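Local coordinates for protein alkaline phosphatase (Antarctic bacterium, PDB 2W5V) that probably hydrolyses phosphate monoesters as an alkaline phosphatase, using zinc and magnesium ions and a phosphoserine intermediate, at residues Q257-G262 with H302-F307. The protein carries 1 engineered substitution. Sequence-based numbering, arbitrary orientation.
Sequences QIDWGG and HETGGF. With ZN (zinc ion), chain G; ZN (zinc ion), chain H.
The C-terminal end of the short helix 258-263 meets the chain just after strand 303-304 at two glycines, G262 CA and G305 CA lying 4.8 Å apart. A beta carbon on G262 would collide with T304 OG1, and one on G305 with G262 O, so the close approach depends on both lacking side chains. T304 points at the helix, its OG1 resting 3.4 Å from G262 CA. A water donates to I258 O at 2.9 Å and accepts a weak bond from T304 OG1. The T304 methyl CG2 lies near the D259 carboxylate, but this spacing is too short to trust. An alanine in place of T304 would probably cost the water its weak bond to the hydroxyl and open a gap against G262.

D259 holds CG anti to its backbone N (chi1 180°), which carries the carboxylate off the helix to one zinc, gripped unevenly with OD2 at 2.3 Å and OD1 at 2.6 Å. H302 binds the other zinc through NE2 at 2.1 Å. On the far side of that ring, H302 ND1 donates to E303 O over 3.0 Å in a nearly straight bond (166°), nearly in the ring plane but above the carbonyl plane, which, with the zinc at NE2, holds the ring's rotation. D259 OD1 lies at the edge of the same imidazole, beside CE1.

H263 and H337 join D259 at its ion, D43 and D301 join H302, and phosphorylated S84 contacts both. Carboxylate and histidine ligands from separate parts of the chain thus build the zinc pair of the three-metal alkaline phosphatase active site, with magnesium alongside on D43.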
loop_
_atom_site.group_PDB
_atom_site.type_symbol
_atom_site.label_atom_id
_atom_site.label_comp_id
_atom_site.label_asym_id
_atom_site.label_seq_id
_atom_site.Cartn_x
_atom_site.Cartn_y
_atom_site.Cartn_z
ATOM N N GLN B 257 0.009 17.469 -9.939
ATOM C CA GLN B 257 -1.338 17.472 -10.506
ATOM C C GLN B 257 -2.063 16.136 -10.448
ATOM O O GLN B 257 -3.214 16.029 -10.885
ATOM C CB GLN B 257 -1.334 18.036 -11.930
ATOM C CG GLN B 257 -0.784 19.453 -11.996
ATOM C CD GLN B 257 -1.018 20.117 -13.331
ATOM O OE1 GLN B 257 -1.978 19.802 -14.036
ATOM N NE2 GLN B 257 -0.140 21.045 -13.690
ATOM N N ILE B 258 -1.404 15.119 -9.899
ATOM C CA ILE B 258 -2.077 13.856 -9.663
ATOM C C ILE B 258 -3.298 14.112 -8.775
ATOM O O ILE B 258 -4.377 13.549 -8.984
ATOM C CB ILE B 258 -1.136 12.840 -8.995
ATOM C CG1 ILE B 258 0.064 12.555 -9.912
ATOM C CG2 ILE B 258 -1.895 11.555 -8.676
ATOM C CD1 ILE B 258 1.295 12.002 -9.184
ATOM N N ASP B 259 -3.118 14.983 -7.793
ATOM C CA ASP B 259 -4.181 15.365 -6.865
ATOM C C ASP B 259 -5.381 15.972 -7.607
ATOM O O ASP B 259 -6.536 15.684 -7.300
ATOM C CB ASP B 259 -3.605 16.367 -5.855
ATOM C CG ASP B 259 -4.630 16.844 -4.836
ATOM O OD1 ASP B 259 -5.241 16.006 -4.155
ATOM O OD2 ASP B 259 -4.810 18.067 -4.706
ATOM N N TRP B 260 -5.100 16.805 -8.602
ATOM C CA TRP B 260 -6.163 17.503 -9.319
ATOM C C TRP B 260 -7.002 16.550 -10.174
ATOM O O TRP B 260 -8.218 16.703 -10.271
ATOM C CB TRP B 260 -5.580 18.646 -10.155
ATOM C CG TRP B 260 -4.685 19.563 -9.343
ATOM C CD1 TRP B 260 -4.508 19.545 -7.985
ATOM C CD2 TRP B 260 -3.877 20.643 -9.835
ATOM N NE1 TRP B 260 -3.628 20.534 -7.607
ATOM C CE2 TRP B 260 -3.226 21.221 -8.720
ATOM C CE3 TRP B 260 -3.637 21.174 -11.109
ATOM C CZ2 TRP B 260 -2.349 22.303 -8.841
ATOM C CZ3 TRP B 260 -2.767 22.251 -11.227
ATOM C CH2 TRP B 260 -2.135 22.805 -10.098
ATOM N N GLY B 261 -6.355 15.561 -10.777
ATOM C CA GLY B 261 -7.068 14.503 -11.472
ATOM C C GLY B 261 -8.000 13.767 -10.524
ATOM O O GLY B 261 -9.135 13.445 -10.884
ATOM N N GLY B 262 -7.520 13.496 -9.310
ATOM C CA GLY B 262 -8.325 12.835 -8.290
ATOM C C GLY B 262 -9.539 13.657 -7.869
ATOM O O GLY B 262 -10.647 13.137 -7.748
ATOM N N HIS B 302 -1.039 12.184 0.788
ATOM C CA HIS B 302 -2.335 11.576 1.100
ATOM C C HIS B 302 -2.900 11.008 -0.208
ATOM O O HIS B 302 -2.288 11.167 -1.268
ATOM C CB HIS B 302 -3.297 12.634 1.625
ATOM C CG HIS B 302 -3.467 13.775 0.673
ATOM N ND1 HIS B 302 -4.297 13.707 -0.423
ATOM C CD2 HIS B 302 -2.852 14.978 0.614
ATOM C CE1 HIS B 302 -4.210 14.837 -1.105
ATOM N NE2 HIS B 302 -3.343 15.625 -0.494
ATOM N N GLU B 303 -4.061 10.355 -0.137
ATOM C CA GLU B 303 -4.739 9.836 -1.327
ATOM C C GLU B 303 -5.861 10.802 -1.678
ATOM O O GLU B 303 -6.349 11.522 -0.797
ATOM C CB GLU B 303 -5.346 8.452 -1.034
ATOM C CG GLU B 303 -5.896 7.717 -2.261
ATOM C CD GLU B 303 -7.376 8.005 -2.604
ATOM O OE1 GLU B 303 -8.103 8.668 -1.818
ATOM O OE2 GLU B 303 -7.810 7.551 -3.690
ATOM N N THR B 304 -6.297 10.831 -2.936
ATOM C CA THR B 304 -7.497 11.623 -3.228
ATOM C C THR B 304 -8.442 10.971 -4.220
ATOM O O THR B 304 -8.011 10.366 -5.200
ATOM C CB THR B 304 -7.203 13.075 -3.672
ATOM O OG1 THR B 304 -7.303 13.192 -5.091
ATOM C CG2 THR B 304 -5.863 13.524 -3.207
ATOM N N GLY B 305 -9.735 11.079 -3.932
ATOM C CA GLY B 305 -10.766 10.622 -4.848
ATOM C C GLY B 305 -11.275 9.205 -4.632
ATOM O O GLY B 305 -12.303 8.826 -5.187
ATOM N N GLY B 306 -10.568 8.417 -3.825
ATOM C CA GLY B 306 -10.936 7.021 -3.661
ATOM C C GLY B 306 -10.791 6.288 -4.987
ATOM O O GLY B 306 -11.583 5.407 -5.310
ATOM N N PHE B 307 -9.783 6.680 -5.761
ATOM C CA PHE B 307 -9.483 6.051 -7.050
ATOM C C PHE B 307 -9.400 4.530 -6.884
ATOM O O PHE B 307 -8.739 4.023 -5.974
ATOM C CB PHE B 307 -8.168 6.632 -7.599
ATOM C CG PHE B 307 -7.726 6.065 -8.931
ATOM C CD1 PHE B 307 -8.323 6.478 -10.126
ATOM C CD2 PHE B 307 -6.672 5.166 -8.992
ATOM C CE1 PHE B 307 -7.892 5.980 -11.346
ATOM C CE2 PHE B 307 -6.237 4.651 -10.209
ATOM C CZ PHE B 307 -6.844 5.061 -11.392
HETATM ZN ZN ZN G . -6.187 18.036 -2.890
HETATM ZN ZN ZN H . -2.006 16.934 -1.413
HETATM O O HOH W 1 -5.232 11.416 -7.171
HETATM O O HOH W 2 -6.309 20.610 -2.872
#